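Local coordinates for protein serine acetyltransferase (Neisseria gonorrhoeae, PDB 6WYE) that probably catalyses acetyl transfer from acetyl-CoA to L-serine, giving O-acetyl-L-serine in the first step of cysteine biosynthesis from serine, at residues A[151-154]-A[155-159]; A[219-222]-A[223-227]; A[237-240]-A[241-245]. All coordinates share one frame; numbering follows the deposited sequence.

Contact 1: residues A[151-154]-A[155-159]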
# COMPACT_ATOMS: atom_id res chain seq x y z
N LYS A 151 4.50 26.81 6.72
CA LYS A 151 3.69 26.56 7.91
C LYS A 151 2.64 25.49 7.67
O LYS A 151 2.41 24.64 8.53
CB LYS A 151 3.06 27.87 8.38
CG LYS A 151 4.08 28.76 9.09
CD LYS A 151 3.41 29.96 9.74
CE LYS A 151 4.41 30.76 10.55
NZ LYS A 151 5.81 30.46 10.14
N THR A 152 1.97 25.51 6.51
CA THR A 152 1.02 24.45 6.21
C THR A 152 1.71 23.09 6.25
O THR A 152 1.20 22.14 6.87
CB THR A 152 0.40 24.67 4.84
OG1 THR A 152 -0.19 25.96 4.79
CG2 THR A 152 -0.65 23.61 4.57
N LEU A 153 2.86 22.97 5.60
CA LEU A 153 3.61 21.72 5.65
C LEU A 153 3.97 21.35 7.08
O LEU A 153 3.87 20.17 7.45
CB LEU A 153 4.87 21.82 4.80
CG LEU A 153 5.79 20.59 4.85
CD1 LEU A 153 5.04 19.30 4.44
CD2 LEU A 153 6.98 20.83 3.95
N ALA A 154 4.42 22.32 7.87
CA ALA A 154 4.80 22.03 9.25
C ALA A 154 3.61 21.58 10.08
O ALA A 154 3.75 20.71 10.94
CB ALA A 154 5.50 23.23 9.90
N TYR A 155 2.43 22.17 9.85
CA TYR A 155 1.23 21.71 10.56
C TYR A 155 0.83 20.31 10.12
O TYR A 155 0.40 19.50 10.95
CB TYR A 155 0.08 22.69 10.33
CG TYR A 155 0.27 24.02 11.02
CD1 TYR A 155 0.87 24.09 12.28
CD2 TYR A 155 -0.15 25.20 10.43
CE1 TYR A 155 1.04 25.31 12.92
CE2 TYR A 155 0.02 26.42 11.06
CZ TYR A 155 0.61 26.47 12.29
OH TYR A 155 0.77 27.69 12.91
N PHE A 156 0.92 20.02 8.82
CA PHE A 156 0.67 18.67 8.33
C PHE A 156 1.57 17.67 9.04
O PHE A 156 1.12 16.62 9.50
CB PHE A 156 0.87 18.61 6.82
CG PHE A 156 0.67 17.24 6.22
CD1 PHE A 156 1.71 16.30 6.23
CD2 PHE A 156 -0.54 16.89 5.66
CE1 PHE A 156 1.52 15.04 5.69
CE2 PHE A 156 -0.74 15.63 5.11
CZ PHE A 156 0.30 14.70 5.13
N LEU A 157 2.86 17.99 9.15
CA LEU A 157 3.79 17.06 9.79
C LEU A 157 3.61 17.02 11.30
O LEU A 157 3.84 15.97 11.91
CB LEU A 157 5.23 17.43 9.43
CG LEU A 157 5.54 17.22 7.94
CD1 LEU A 157 6.92 17.80 7.53
CD2 LEU A 157 5.42 15.74 7.57
N GLN A 158 3.23 18.13 11.94
CA GLN A 158 2.93 18.08 13.38
C GLN A 158 1.85 17.05 13.65
O GLN A 158 1.95 16.26 14.60
CB GLN A 158 2.47 19.45 13.89
CG GLN A 158 1.96 19.44 15.35
CD GLN A 158 1.26 20.74 15.75
OE1 GLN A 158 0.99 21.59 14.91
NE2 GLN A 158 0.95 20.88 17.03
N ASN A 159 0.81 17.06 12.80
CA ASN A 159 -0.33 16.11 12.92
C ASN A 159 0.18 14.69 12.66
O ASN A 159 -0.22 13.78 13.41
CB ASN A 159 -1.48 16.48 11.98
CG ASN A 159 -2.58 15.45 11.95
OD1 ASN A 159 -2.82 14.82 10.93
ND2 ASN A 159 -3.24 15.25 13.08

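Contact 2: residues A[219-222]-A[223-227]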
# COMPACT_ATOMS: atom_id res chain seq x y z
N PRO A 219 6.02 26.64 29.29
CA PRO A 219 7.22 26.67 30.13
C PRO A 219 8.50 26.86 29.33
O PRO A 219 8.58 26.56 28.14
CB PRO A 219 7.22 25.30 30.82
CG PRO A 219 5.82 24.82 30.69
CD PRO A 219 5.27 25.38 29.44
N LYS A 220 9.50 27.39 30.02
CA LYS A 220 10.86 27.43 29.52
C LYS A 220 11.72 26.64 30.49
O LYS A 220 11.74 26.93 31.69
CB LYS A 220 11.34 28.87 29.36
CG LYS A 220 10.26 29.72 28.75
CD LYS A 220 10.79 30.85 27.89
CE LYS A 220 9.61 31.64 27.33
NZ LYS A 220 9.98 32.95 26.73
N ILE A 221 12.39 25.61 29.98
CA ILE A 221 13.11 24.63 30.78
C ILE A 221 14.61 24.88 30.65
O ILE A 221 15.15 24.93 29.54
CB ILE A 221 12.77 23.18 30.35
CG1 ILE A 221 11.25 23.00 30.20
CG2 ILE A 221 13.39 22.19 31.33
CD1 ILE A 221 10.47 23.01 31.50
N GLY A 222 15.29 25.02 31.80
CA GLY A 222 16.72 25.25 31.80
C GLY A 222 17.55 23.98 31.60
O GLY A 222 17.04 22.86 31.66
N ASP A 223 18.85 24.18 31.37
CA ASP A 223 19.78 23.07 31.16
C ASP A 223 19.77 22.11 32.34
O ASP A 223 19.56 22.50 33.49
CB ASP A 223 21.21 23.58 30.96
CG ASP A 223 21.37 24.49 29.74
OD1 ASP A 223 20.37 24.81 29.07
OD2 ASP A 223 22.51 24.89 29.47
N GLY A 224 20.02 20.83 32.04
CA GLY A 224 20.24 19.80 33.04
C GLY A 224 19.00 19.23 33.71
O GLY A 224 19.15 18.37 34.59
N VAL A 225 17.81 19.72 33.38
CA VAL A 225 16.59 19.30 34.07
C VAL A 225 16.23 17.85 33.74
O VAL A 225 16.48 17.34 32.63
CB VAL A 225 15.43 20.25 33.71
CG1 VAL A 225 14.08 19.70 34.22
CG2 VAL A 225 15.70 21.65 34.29
N MET A 226 15.65 17.17 34.72
CA MET A 226 15.00 15.89 34.51
C MET A 226 13.52 16.03 34.82
O MET A 226 13.15 16.60 35.86
CB MET A 226 15.64 14.81 35.38
CG MET A 226 15.30 13.41 34.95
SD MET A 226 13.70 12.91 35.60
CE MET A 226 14.21 12.28 37.21
N ILE A 227 12.66 15.53 33.93
CA ILE A 227 11.21 15.56 34.12
C ILE A 227 10.70 14.12 34.08
O ILE A 227 10.83 13.44 33.05
CB ILE A 227 10.49 16.40 33.06
CG1 ILE A 227 11.20 17.74 32.82
CG2 ILE A 227 9.02 16.60 33.45
CD1 ILE A 227 10.52 18.58 31.75

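Contact 3: residues A[237-240]-A[241-245]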
# COMPACT_ATOMS: atom_id res chain seq x y z
N ILE A 237 6.01 29.75 32.73
CA ILE A 237 6.85 29.64 33.92
C ILE A 237 8.23 29.14 33.53
O ILE A 237 8.45 28.58 32.45
CB ILE A 237 6.19 28.73 34.98
CG1 ILE A 237 6.07 27.30 34.47
CG2 ILE A 237 4.80 29.29 35.36
CD1 ILE A 237 5.43 26.36 35.48
N ARG A 238 9.19 29.38 34.42
CA ARG A 238 10.58 29.01 34.23
C ARG A 238 10.96 27.88 35.17
O ARG A 238 10.66 27.93 36.37
CB ARG A 238 11.51 30.22 34.46
N ILE A 239 11.61 26.86 34.63
CA ILE A 239 12.18 25.78 35.43
C ILE A 239 13.68 25.99 35.41
O ILE A 239 14.32 25.90 34.35
CB ILE A 239 11.79 24.40 34.87
CG1 ILE A 239 10.26 24.26 34.79
CG2 ILE A 239 12.45 23.29 35.68
CD1 ILE A 239 9.54 24.24 36.13
N GLY A 240 14.26 26.29 36.58
CA GLY A 240 15.66 26.65 36.65
C GLY A 240 16.58 25.50 36.33
O GLY A 240 16.25 24.32 36.49
N SER A 241 17.80 25.85 35.90
CA SER A 241 18.79 24.85 35.52
C SER A 241 18.98 23.83 36.63
O SER A 241 18.94 24.16 37.82
CB SER A 241 20.12 25.53 35.17
OG SER A 241 20.49 26.46 36.16
N ASN A 242 19.18 22.58 36.22
CA ASN A 242 19.44 21.44 37.10
C ASN A 242 18.31 21.13 38.06
O ASN A 242 18.50 20.35 39.00
CB ASN A 242 20.73 21.65 37.90
CG ASN A 242 21.96 21.56 37.03
OD1 ASN A 242 21.98 20.83 36.04
ND2 ASN A 242 23.00 22.29 37.41
N ALA A 243 17.12 21.69 37.85
CA ALA A 243 15.97 21.28 38.64
C ALA A 243 15.55 19.86 38.28
O ALA A 243 15.98 19.28 37.28
CB ALA A 243 14.82 22.26 38.44
N LYS A 244 14.70 19.29 39.14
CA LYS A 244 14.15 17.95 38.94
C LYS A 244 12.65 17.99 39.21
O LYS A 244 12.22 18.43 40.29
CB LYS A 244 14.84 16.94 39.84
CG LYS A 244 14.20 15.57 39.84
CD LYS A 244 14.99 14.64 40.73
CE LYS A 244 14.08 13.66 41.43
NZ LYS A 244 14.83 12.50 41.97
N ILE A 245 11.86 17.56 38.23
CA ILE A 245 10.40 17.48 38.36
C ILE A 245 10.05 16.01 38.52
O ILE A 245 10.23 15.21 37.59
CB ILE A 245 9.70 18.08 37.14
CG1 ILE A 245 10.36 19.40 36.73
CG2 ILE A 245 8.19 18.20 37.39
CD1 ILE A 245 10.21 20.54 37.75

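Contact 1: residues A[151-154]-A[155-159]
Tyr155 folds back over the helical turn that precedes it, and its ring lies against the carbonyl of Lys151, with CD2 3.2 Å from Lys151 O. Its CG stands anti to the carbonyl carbon (chi1 -70°), which turns the ring toward the start of the helix; CE2 comes 4.3 Å from Lys151 CB. The same Lys151 O accepts the N-H of Tyr155 at 2.8 Å. Three further bonds of this i to i+4 kind follow, Phe156 to Thr152, Leu157 to Leu153 and Gln158 to Ala154. Two residues further on, Leu153 and Leu157 meet through their CD1 methyls at 3.9 Å, while Leu157 CG rests 3.4 Å from Leu153 O.

Helix 131-147 meets this leucine pair through Leu145, and its Asn142 gives Ala154 O a second hydrogen bond. Tyr146 of that helix packs on Tyr155 and forms a cation-pi contact with Lys151. Tyr129 of a second subunit packs on Thr152 and Phe156, and Leu125 of that same subunit on Tyr155. The arrangement is that of the first turns of an alpha-helix, 151-165, the last helix before the hexapeptide-repeat strands of the serine acetyltransferase fold.

Contact 2: residues A[219-222]-A[223-227]
Gly222 and Ile221 contribute most of the buried surface on the incoming side, where they meet Val225 at the far end of a tight turn. The carbonyl oxygen of Gly222 looks into the bend, and Val225 CG2 sits 3.2 Å from Gly222 O, a close methyl-to-oxygen approach. Ile221 meets the same valine from the strand: its CG2 branch, pointing anti to its own backbone N (chi1 to CG1 -47°), reaches Val225 CB at 3.7 Å and lies about equally near both valine methyls. The two side chains cross at about a right angle, the isoleucine methyl resting against the branch point of the valine.

The bend is a type II beta turn from Gly222 to Val225, one corner of the left-handed parallel beta-helix built by hexapeptide repeats; it carries the chain from strand 220-221 to strand 226-227, which belong to different sheets. Gly224 occupies its third position with a positive phi of 79°. Past the corner, Ile227 also turns inward, and its CD1 comes within 4.4 Å of Ile221 CD1. Ile233 touches both isoleucines in the interior of the coil, while Ile239 covers Ile221 and Val225 from the following one. Asp223, at the second turn position, directs its carboxylate away from this apolar cluster, where OD1 accepts a hydrogen bond from the backbone N of Asn197 in the preceding coil.

Contact 3: residues A[237-240]-A[241-245]
A type II beta turn from Gly240 to Ala243 forms one corner of the left-handed parallel beta-helix, joining strand 238-239 to strand 244-245 within the hexapeptide-repeat region. It is closed by the N-H of Ala243, which bonds to Gly240 O at 3.1 Å with an N-H...O angle of 150°. Asn242 fills the third position of the turn with positive phi (63°), and its own carbonyl oxygen accepts a hydrogen bond from the hydroxyl of Ser272.

Inside the corner, Ala243 CB is 3.2 Å from Gly240 O and 3.8 Å from Ile239 CG2, so this one methyl lies close to both the turn carbonyl and the isoleucine branch. Ile239 and Ile245 then reach toward each other tip to tip across the bend, with their CD1 methyls 4.1 Å apart. Ile245 CD1 is also 4.1 Å from Ile239 CG2, so it faces both methyls of its partner at equal distance. In Ile245, CG1 stands anti to the carbonyl carbon (chi1 -44°), and this brings the ethyl branch into the corner. Val251 and Ile233, on strands of the third sheet of the beta-helix, touch both isoleucines. Within these residues the chemistry is divided: the Ala243 amide is satisfied by the turn carbonyl, and the inner side of the bend is lined by apolar contacts among Ile239, Ala243 and Ile245.

Contacts 2 and 3 are corners of successive coils, their centres about 5 Å apart. Strands 220-221 and 238-239 are neighbours in one sheet, and 226-227 and 244-245 in another. Probable hydrogen bonds join Asp223 O to Asn242 N at 2.8 Å and Met226 O to Ile245 N at 2.9 Å, while Val225 CG2 packs on Gly240 O. Contact 1 belongs to the helical part of the chain, its centre about 26 Å from that of contact 2 and 30 Å from that of contact 3. The Gln158 side chain of contact 1 lies about 8 Å from a bound malate, and the Ile221 side chain of contact 2 about 13 Å from a bound malate, not necessarily the same one.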